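Local structure of fumarase E (Shigella flexneri 2a str. 2457T, 3C8G) at residues B[43-48]-B[74-79]; B[92-97]-B[120-125]; B[109-114]-B[146-151]. The protein probably catalyses the addition of water to fumarate to give malate, working as a homodimer of the MtlR/FumE family. All blocks are in the same frame, centred on the assembly; numbering follows the deposited sequence.

Contact 1. Residues B[43-48]-B[74-79]; sequences SLFVDN and LRLIYA
Leu44, in a 3-10 segment, and Phe45, in the loop that follows, face Leu76 and Ile77 on one side of helix 70-79, and everything that passes between the two segments is apolar. The aliphatic contacts come first. Leu44 points its CB at the helix and carries one methyl, CD1, to two neighbouring residues: it lies 4.3 Å from CD1 of Leu76 and equally far, 4.3 Å, from CG1 of Ile77. A branched leucine suits this place because a single methyl can reach both of the side chains that consecutive helical residues offer.

The aromatic contact runs beside it. Phe45 and Leu76 approach from opposite directions, and the far ring atom Phe45 CZ comes to 4.1 Å from Leu76 CD1, which meets the ring at a slant. CG anti to the carbonyl carbon (chi1 -59°) sets the ring beside its own backbone N, turned back alongside Leu44, with CZ towards the helix. Leu44 CB covers one face of the ring, 4.0 Å above the plane over its centre. The two adjacent side chains therefore reach the helix together, with Leu76 CD1 touching both.

Backbone amides of the helix bond within it, as from Tyr78 N to Leu74 O at 2.9 Å, which suits a surface made of hydrocarbon. Beyond the contact, Ile77 also packs on Ile37 and Phe40 of helix 29-40, and Phe45 on Val57. Phe45 further touches an apolar side chain of the other chain of the assembly, to which Ala79 is hydrogen-bonded through its backbone. This is loop-on-helix packing in an all-helical fold, where the connection from helix 29-40 to helix 50-55 packs on one side of helix 70-79 at the dimer interface.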
loop_
_atom_site.group_PDB
_atom_site.type_symbol
_atom_site.label_atom_id
_atom_site.label_comp_id
_atom_site.label_asym_id
_atom_site.label_seq_id
_atom_site.Cartn_x
_atom_site.Cartn_y
_atom_site.Cartn_z
ATOM N N SER B 43 4.634 12.255 -4.517
ATOM C CA SER B 43 6.100 12.328 -4.606
ATOM C C SER B 43 6.744 10.987 -4.830
ATOM O O SER B 43 7.852 10.920 -5.356
ATOM C CB SER B 43 6.683 12.854 -3.305
ATOM O OG SER B 43 6.952 14.212 -3.428
ATOM N N LEU B 44 6.075 9.930 -4.384
ATOM C CA LEU B 44 6.658 8.607 -4.441
ATOM C C LEU B 44 6.440 7.987 -5.791
ATOM O O LEU B 44 6.980 6.935 -6.091
ATOM C CB LEU B 44 5.994 7.706 -3.415
ATOM C CG LEU B 44 6.029 8.197 -1.992
ATOM C CD1 LEU B 44 4.892 7.504 -1.252
ATOM C CD2 LEU B 44 7.397 7.900 -1.389
ATOM N N PHE B 45 5.611 8.630 -6.594
ATOM C CA PHE B 45 5.112 8.007 -7.793
ATOM C C PHE B 45 5.446 8.813 -9.046
ATOM O O PHE B 45 5.635 10.030 -8.999
ATOM C CB PHE B 45 3.607 7.802 -7.655
ATOM C CG PHE B 45 3.204 6.945 -6.473
ATOM C CD1 PHE B 45 3.791 5.692 -6.255
ATOM C CD2 PHE B 45 2.199 7.363 -5.603
ATOM C CE1 PHE B 45 3.395 4.883 -5.173
ATOM C CE2 PHE B 45 1.801 6.549 -4.531
ATOM C CZ PHE B 45 2.405 5.309 -4.328
ATOM N N VAL B 46 5.525 8.105 -10.157
ATOM C CA VAL B 46 5.764 8.666 -11.469
ATOM C C VAL B 46 4.796 9.819 -11.765
ATOM O O VAL B 46 3.598 9.686 -11.527
ATOM C CB VAL B 46 5.630 7.526 -12.503
ATOM C CG1 VAL B 46 5.556 8.038 -13.940
ATOM C CG2 VAL B 46 6.772 6.524 -12.318
ATOM N N ASP B 47 5.323 10.950 -12.254
ATOM C CA ASP B 47 4.512 12.139 -12.630
ATOM C C ASP B 47 4.151 12.128 -14.110
ATOM O O ASP B 47 3.066 12.554 -14.490
ATOM C CB ASP B 47 5.273 13.464 -12.396
ATOM C CG ASP B 47 6.311 13.377 -11.294
ATOM O OD1 ASP B 47 5.955 12.947 -10.171
ATOM O OD2 ASP B 47 7.481 13.757 -11.549
ATOM N N ASN B 48 5.084 11.644 -14.925
ATOM C CA ASN B 48 5.115 11.862 -16.371
ATOM C C ASN B 48 4.225 10.977 -17.272
ATOM O O ASN B 48 4.243 11.141 -18.502
ATOM C CB ASN B 48 6.573 11.729 -16.830
ATOM C CG ASN B 48 7.163 10.358 -16.494
ATOM O OD1 ASN B 48 7.042 9.409 -17.271
ATOM N ND2 ASN B 48 7.789 10.250 -15.324
ATOM N N LEU B 74 2.420 5.850 6.270
ATOM C CA LEU B 74 3.723 6.107 6.889
ATOM C C LEU B 74 4.653 4.964 6.561
ATOM O O LEU B 74 5.751 5.160 6.035
ATOM C CB LEU B 74 3.619 6.218 8.405
ATOM C CG LEU B 74 3.377 7.576 9.019
ATOM C CD1 LEU B 74 3.095 7.375 10.509
ATOM C CD2 LEU B 74 4.574 8.494 8.777
ATOM N N ARG B 75 4.193 3.766 6.868
ATOM C CA ARG B 75 4.956 2.587 6.545
ATOM C C ARG B 75 5.396 2.576 5.075
ATOM O O ARG B 75 6.552 2.249 4.795
ATOM C CB ARG B 75 4.187 1.341 6.948
ATOM C CG ARG B 75 4.214 1.187 8.447
ATOM C CD ARG B 75 3.518 -0.046 8.903
ATOM N NE ARG B 75 2.190 0.252 9.424
ATOM C CZ ARG B 75 1.633 -0.398 10.442
ATOM N NH1 ARG B 75 2.305 -1.358 11.066
ATOM N NH2 ARG B 75 0.418 -0.086 10.842
ATOM N N LEU B 76 4.522 3.001 4.153
ATOM C CA LEU B 76 4.892 3.030 2.725
ATOM C C LEU B 76 6.088 3.961 2.498
ATOM O O LEU B 76 7.079 3.565 1.896
ATOM C CB LEU B 76 3.709 3.426 1.825
ATOM C CG LEU B 76 3.467 2.704 0.493
ATOM C CD1 LEU B 76 3.056 3.676 -0.586
ATOM C CD2 LEU B 76 4.640 1.927 0.008
ATOM N N ILE B 77 5.995 5.186 3.003
ATOM C CA ILE B 77 7.047 6.170 2.830
ATOM C C ILE B 77 8.359 5.682 3.444
ATOM O O ILE B 77 9.438 5.847 2.838
ATOM C CB ILE B 77 6.682 7.518 3.453
ATOM C CG1 ILE B 77 5.303 8.003 2.955
ATOM C CG2 ILE B 77 7.823 8.545 3.227
ATOM C CD1 ILE B 77 4.830 9.292 3.608
ATOM N N TYR B 78 8.266 5.088 4.639
ATOM C CA TYR B 78 9.428 4.506 5.314
ATOM C C TYR B 78 10.029 3.375 4.438
ATOM O O TYR B 78 11.144 3.485 3.964
ATOM C CB TYR B 78 9.027 4.058 6.730
ATOM C CG TYR B 78 10.155 3.990 7.766
ATOM C CD1 TYR B 78 11.173 4.945 7.820
ATOM C CD2 TYR B 78 10.179 2.971 8.716
ATOM C CE1 TYR B 78 12.215 4.845 8.774
ATOM C CE2 TYR B 78 11.195 2.876 9.667
ATOM C CZ TYR B 78 12.202 3.802 9.698
ATOM O OH TYR B 78 13.176 3.660 10.666
ATOM N N ALA B 79 9.239 2.336 4.182
ATOM C CA ALA B 79 9.554 1.231 3.262
ATOM C C ALA B 79 10.327 1.584 1.976
ATOM O O ALA B 79 11.235 0.854 1.555
ATOM C CB ALA B 79 8.265 0.523 2.896
#

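Contact 2. Residues B[92-97]-B[120-125]; sequences THFSQY and SNVNSI
Phe94 and His93 on helix 85-103 meet Val122 and Asn121 in the short link between helices 113-120 and 123-126, where a helix of an all-helical fold packs on the connection between two others. The two pairs differ sharply in character.

Phe94 and Val122 form the buried half. The ring reaches across with CE1, 4.2 Å from Val122 CG2, and the methyl approaches it obliquely. Phenylalanine is long enough to span from the helix to the loop, while the compact, branched valine fills the place just before helix 123-126 with hydrocarbon. The surroundings continue the same chemistry: Phe94 meets the ring of Phe118 edge-to-face and also packs on Val163 of helix 158-166, whose Ala162 touches Val122.

The outer half is more polar and nearer solvent, with Asn121 exposed and His93 partly so. Here His93 CD2 lies 3.2 Å from the backbone oxygen Asn121 O, a carbon-to-oxygen approach rather than a conventional hydrogen bond, and the oxygen is oblique to the imidazole. The side chains themselves stay farther apart, NE2 of His93 being 4.2 Å from CB of Asn121, with the ring and amide planes turned 42° against each other. Polar residues suit this border because they can meet water as well as protein. His93 has CG anti to its carbonyl carbon (chi1 -73°), which swings the ring off the helix towards the loop.

Another helix 85-103 residue, Asp90, takes hydrogen bonds from the amides of Asn123 and Ser124 at the start of helix 123-126. On the far side of the imidazole from CD2, the rotation of the ring is biased by a weak bond, His93 ND1 to Gln96 OE1 at 3.4 Å, with the acceptor in the ring plane at its edge.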
loop_
_atom_site.group_PDB
_atom_site.type_symbol
_atom_site.label_atom_id
_atom_site.label_comp_id
_atom_site.label_asym_id
_atom_site.label_seq_id
_atom_site.Cartn_x
_atom_site.Cartn_y
_atom_site.Cartn_z
ATOM N N THR B 92 4.471 8.267 13.863
ATOM C CA THR B 92 3.971 7.041 14.469
ATOM C C THR B 92 3.508 7.308 15.907
ATOM O O THR B 92 2.389 6.967 16.267
ATOM C CB THR B 92 5.033 5.936 14.392
ATOM O OG1 THR B 92 5.246 5.650 13.013
ATOM C CG2 THR B 92 4.566 4.652 15.068
ATOM N N HIS B 93 4.335 7.970 16.710
ATOM C CA HIS B 93 3.922 8.258 18.078
ATOM C C HIS B 93 2.647 9.080 18.134
ATOM O O HIS B 93 1.767 8.779 18.927
ATOM C CB HIS B 93 5.041 8.885 18.905
ATOM C CG HIS B 93 6.130 7.917 19.273
ATOM N ND1 HIS B 93 5.883 6.595 19.587
ATOM C CD2 HIS B 93 7.473 8.082 19.383
ATOM C CE1 HIS B 93 7.020 5.990 19.874
ATOM N NE2 HIS B 93 7.996 6.874 19.775
ATOM N N PHE B 94 2.525 10.097 17.291
ATOM C CA PHE B 94 1.275 10.886 17.274
ATOM C C PHE B 94 0.105 10.000 16.896
ATOM O O PHE B 94 -1.009 10.241 17.333
ATOM C CB PHE B 94 1.335 12.070 16.292
ATOM C CG PHE B 94 1.771 13.367 16.919
ATOM C CD1 PHE B 94 3.131 13.637 17.136
ATOM C CD2 PHE B 94 0.841 14.325 17.262
ATOM C CE1 PHE B 94 3.544 14.792 17.698
ATOM C CE2 PHE B 94 1.253 15.533 17.820
ATOM C CZ PHE B 94 2.606 15.763 18.036
ATOM N N SER B 95 0.354 8.965 16.093
ATOM C CA SER B 95 -0.751 8.124 15.621
ATOM C C SER B 95 -1.140 7.118 16.694
ATOM O O SER B 95 -2.329 6.924 16.999
ATOM C CB SER B 95 -0.413 7.419 14.306
ATOM O OG SER B 95 -1.581 6.803 13.782
ATOM N N GLN B 96 -0.140 6.490 17.281
ATOM C CA GLN B 96 -0.387 5.593 18.388
ATOM C C GLN B 96 -1.144 6.249 19.551
ATOM O O GLN B 96 -2.082 5.654 20.090
ATOM C CB GLN B 96 0.922 5.012 18.868
ATOM C CG GLN B 96 1.731 4.356 17.752
ATOM C CD GLN B 96 2.947 3.654 18.309
ATOM O OE1 GLN B 96 3.599 4.160 19.234
ATOM N NE2 GLN B 96 3.252 2.469 17.772
ATOM N N TYR B 97 -0.772 7.479 19.903
ATOM C CA TYR B 97 -1.464 8.238 20.954
ATOM C C TYR B 97 -2.904 8.692 20.601
ATOM O O TYR B 97 -3.791 8.663 21.464
ATOM C CB TYR B 97 -0.598 9.416 21.430
ATOM C CG TYR B 97 -0.987 9.978 22.786
ATOM C CD1 TYR B 97 -0.693 11.303 23.120
ATOM C CD2 TYR B 97 -1.662 9.198 23.725
ATOM C CE1 TYR B 97 -1.061 11.835 24.354
ATOM C CE2 TYR B 97 -2.016 9.706 24.964
ATOM C CZ TYR B 97 -1.717 11.031 25.283
ATOM O OH TYR B 97 -2.068 11.548 26.524
ATOM N N SER B 120 8.049 13.215 25.845
ATOM C CA SER B 120 9.454 12.851 26.064
ATOM C C SER B 120 10.036 11.971 24.954
ATOM O O SER B 120 11.241 11.915 24.776
ATOM C CB SER B 120 9.613 12.140 27.408
ATOM O OG SER B 120 8.744 12.744 28.350
ATOM N N ASN B 121 9.180 11.301 24.202
ATOM C CA ASN B 121 9.635 10.513 23.064
ATOM C C ASN B 121 9.293 11.117 21.708
ATOM O O ASN B 121 9.299 10.396 20.710
ATOM C CB ASN B 121 9.021 9.126 23.140
ATOM C CG ASN B 121 9.475 8.380 24.352
ATOM O OD1 ASN B 121 10.669 8.367 24.678
ATOM N ND2 ASN B 121 8.527 7.778 25.061
ATOM N N VAL B 122 8.964 12.418 21.680
ATOM C CA VAL B 122 8.802 13.139 20.422
ATOM C C VAL B 122 10.104 13.884 20.196
ATOM O O VAL B 122 10.460 14.778 20.997
ATOM C CB VAL B 122 7.605 14.108 20.475
ATOM C CG1 VAL B 122 7.612 15.119 19.294
ATOM C CG2 VAL B 122 6.263 13.353 20.583
ATOM N N ASN B 123 10.821 13.508 19.136
ATOM C CA ASN B 123 12.188 13.987 18.878
ATOM C C ASN B 123 12.228 15.461 18.504
ATOM O O ASN B 123 13.190 16.168 18.809
ATOM C CB ASN B 123 12.842 13.224 17.731
ATOM C CG ASN B 123 13.192 11.813 18.087
ATOM O OD1 ASN B 123 14.147 11.561 18.812
ATOM N ND2 ASN B 123 12.445 10.874 17.545
ATOM N N SER B 124 11.195 15.922 17.811
ATOM C CA SER B 124 11.151 17.326 17.418
ATOM C C SER B 124 10.926 18.224 18.627
ATOM O O SER B 124 11.236 19.407 18.594
ATOM C CB SER B 124 10.119 17.571 16.321
ATOM O OG SER B 124 8.830 17.200 16.755
ATOM N N ILE B 125 10.434 17.649 19.714
ATOM C CA ILE B 125 10.361 18.377 20.979
ATOM C C ILE B 125 11.680 18.252 21.754
ATOM O O ILE B 125 12.268 19.239 22.159
ATOM C CB ILE B 125 9.159 17.887 21.827
ATOM C CG1 ILE B 125 7.865 18.343 21.192
ATOM C CG2 ILE B 125 9.244 18.391 23.232
ATOM C CD1 ILE B 125 6.686 17.701 21.822
#

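Contact 3. Residues B[109-114]-B[146-151]; sequences GFADDI and WSEARF
A type I beta turn, Gly109 to Asp112, leads into helix 113-120 and sets Ala111 against Glu148 and Phe151 in the first turn of helix 148-154. Glu148 and Phe151 are three residues apart, so they lie on the same side of that helix and flank the small alanine.

Ala111 CB points at the helix and touches both: CD1 of Phe151 is 3.8 Å from it, and CG of Glu148 is 3.9 Å away. The ring is met along its edge, with Ala111 CA in its plane. Phe151 turns its CG anti to the backbone N (chi1 -172°), which carries CD1 and CE1 out to the turn; alanine suits the place because its methyl is small enough for the turn to come close to the ring edge. Glu148 contributes the aliphatic CG of an extended chain and is solvent-exposed as a whole, as suits its charge.

The turn is braced from within. Gly109 N donates to Asp112 OD2 at 2.7 Å, at an N-H...O angle of 153°, reaching the oxygen on its anti side and 32° out of the carboxylate plane. Asp112 stands at the N-cap of helix 113-120, yet its side chain makes no capping bond, probably because Gly109 N engages it. Phe110 O accepts a hydrogen bond from the hydroxyl of Thr115, tying the turn to that helix, and Phe110 and Ala111 both pack on Ser152.

A type I turn before one helix resting on the first turn of another is plain packing between helix ends, here joining helix 113-120 to helix 148-154 in this all-helical fold.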
loop_
_atom_site.group_PDB
_atom_site.type_symbol
_atom_site.label_atom_id
_atom_site.label_comp_id
_atom_site.label_asym_id
_atom_site.label_seq_id
_atom_site.Cartn_x
_atom_site.Cartn_y
_atom_site.Cartn_z
ATOM N N GLY B 109 -5.446 14.972 29.789
ATOM C CA GLY B 109 -5.136 16.324 29.356
ATOM C C GLY B 109 -3.650 16.577 29.117
ATOM O O GLY B 109 -2.799 15.687 29.323
ATOM N N PHE B 110 -3.346 17.800 28.699
ATOM C CA PHE B 110 -1.989 18.290 28.447
ATOM C C PHE B 110 -0.988 18.070 29.588
ATOM O O PHE B 110 0.191 17.785 29.350
ATOM C CB PHE B 110 -2.042 19.791 28.130
ATOM C CG PHE B 110 -2.768 20.130 26.853
ATOM C CD1 PHE B 110 -3.965 20.821 26.886
ATOM C CD2 PHE B 110 -2.230 19.795 25.613
ATOM C CE1 PHE B 110 -4.636 21.154 25.710
ATOM C CE2 PHE B 110 -2.895 20.131 24.416
ATOM C CZ PHE B 110 -4.092 20.786 24.461
ATOM N N ALA B 111 -1.455 18.211 30.820
ATOM C CA ALA B 111 -0.576 18.146 31.983
ATOM C C ALA B 111 -0.457 16.751 32.596
ATOM O O ALA B 111 0.246 16.593 33.599
ATOM C CB ALA B 111 -1.023 19.131 33.039
ATOM N N ASP B 112 -1.114 15.737 32.047
ATOM C CA ASP B 112 -1.000 14.436 32.730
ATOM C C ASP B 112 0.333 13.692 32.522
ATOM O O ASP B 112 1.069 13.932 31.558
ATOM C CB ASP B 112 -2.197 13.526 32.431
ATOM C CG ASP B 112 -3.520 14.128 32.890
ATOM O OD1 ASP B 112 -3.615 14.653 34.028
ATOM O OD2 ASP B 112 -4.480 14.081 32.098
ATOM N N ASP B 113 0.637 12.788 33.446
ATOM C CA ASP B 113 1.832 11.924 33.341
ATOM C C ASP B 113 1.908 11.267 31.959
ATOM O O ASP B 113 2.973 11.211 31.301
ATOM C CB ASP B 113 1.804 10.828 34.423
ATOM C CG ASP B 113 2.230 11.324 35.802
ATOM O OD1 ASP B 113 2.347 10.479 36.726
ATOM O OD2 ASP B 113 2.459 12.541 35.997
ATOM N N ILE B 114 0.774 10.760 31.505
ATOM C CA ILE B 114 0.788 9.985 30.272
ATOM C C ILE B 114 1.174 10.865 29.080
ATOM O O ILE B 114 1.928 10.427 28.227
ATOM C CB ILE B 114 -0.516 9.188 30.092
ATOM C CG1 ILE B 114 -0.532 8.437 28.775
ATOM C CG2 ILE B 114 -1.752 10.131 30.221
ATOM C CD1 ILE B 114 -1.463 7.248 28.774
ATOM N N TRP B 146 4.430 25.537 40.907
ATOM C CA TRP B 146 3.760 24.849 39.805
ATOM C C TRP B 146 2.417 25.499 39.438
ATOM O O TRP B 146 1.530 25.650 40.280
ATOM C CB TRP B 146 3.541 23.372 40.185
ATOM C CG TRP B 146 3.089 22.453 39.060
ATOM C CD1 TRP B 146 3.840 22.013 37.992
ATOM C CD2 TRP B 146 1.799 21.837 38.915
ATOM N NE1 TRP B 146 3.088 21.179 37.185
ATOM C CE2 TRP B 146 1.836 21.052 37.729
ATOM C CE3 TRP B 146 0.612 21.875 39.668
ATOM C CZ2 TRP B 146 0.733 20.313 37.283
ATOM C CZ3 TRP B 146 -0.488 21.134 39.221
ATOM C CH2 TRP B 146 -0.413 20.362 38.040
ATOM N N SER B 147 2.281 25.902 38.180
ATOM C CA SER B 147 0.980 26.271 37.627
ATOM C C SER B 147 0.562 25.219 36.568
ATOM O O SER B 147 1.216 25.061 35.530
ATOM C CB SER B 147 1.031 27.676 37.039
ATOM O OG SER B 147 -0.247 28.076 36.606
ATOM N N GLU B 148 -0.504 24.478 36.852
ATOM C CA GLU B 148 -1.013 23.492 35.911
ATOM C C GLU B 148 -1.413 24.172 34.594
ATOM O O GLU B 148 -1.062 23.687 33.507
ATOM C CB GLU B 148 -2.183 22.699 36.511
ATOM C CG GLU B 148 -2.568 21.413 35.748
ATOM C CD GLU B 148 -3.945 20.898 36.152
ATOM O OE1 GLU B 148 -4.961 21.574 35.825
ATOM O OE2 GLU B 148 -4.014 19.832 36.809
ATOM N N ALA B 149 -2.119 25.298 34.701
ATOM C CA ALA B 149 -2.571 26.046 33.532
ATOM C C ALA B 149 -1.402 26.497 32.643
ATOM O O ALA B 149 -1.477 26.392 31.424
ATOM C CB ALA B 149 -3.439 27.239 33.954
ATOM N N ARG B 150 -0.328 26.985 33.255
ATOM C CA ARG B 150 0.829 27.456 32.505
ATOM C C ARG B 150 1.609 26.278 31.902
ATOM O O ARG B 150 2.008 26.337 30.735
ATOM C CB ARG B 150 1.710 28.385 33.361
ATOM C CG ARG B 150 3.189 28.439 32.958
ATOM C CD ARG B 150 3.948 29.587 33.609
ATOM N NE ARG B 150 3.848 30.789 32.785
ATOM C CZ ARG B 150 3.129 31.878 33.087
ATOM N NH1 ARG B 150 3.116 32.901 32.245
ATOM N NH2 ARG B 150 2.437 31.959 34.231
ATOM N N PHE B 151 1.818 25.217 32.689
ATOM C CA PHE B 151 2.350 23.981 32.153
ATOM C C PHE B 151 1.560 23.465 30.932
ATOM O O PHE B 151 2.145 23.099 29.911
ATOM C CB PHE B 151 2.459 22.891 33.226
ATOM C CG PHE B 151 3.188 21.660 32.740
ATOM C CD1 PHE B 151 2.491 20.519 32.372
ATOM C CD2 PHE B 151 4.571 21.677 32.583
ATOM C CE1 PHE B 151 3.163 19.411 31.909
ATOM C CE2 PHE B 151 5.251 20.561 32.112
ATOM C CZ PHE B 151 4.548 19.430 31.774
#

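From the N terminus, contact 1 comes first: residues 74-79 return to 43-48 and close a loop that holds helix 50-55, before the other contacts begin. Helix 85-103 then opens contact 2, and residues 109-114 open contact 3 before 120-125 close contact 2; 146-151 close contact 3 last, so these two cross. Contact 1 adjoins contact 2 where Leu74 CD1 packs on Thr92 OG1 at 3.7 Å, between successive helices. Contacts 2 and 3 touch through Tyr97 and Ile114. Contacts 1 and 3 lie on opposite sides of the chain's centre, their centres about 38 Å apart, with contact 2 bridging them through helix 85-103.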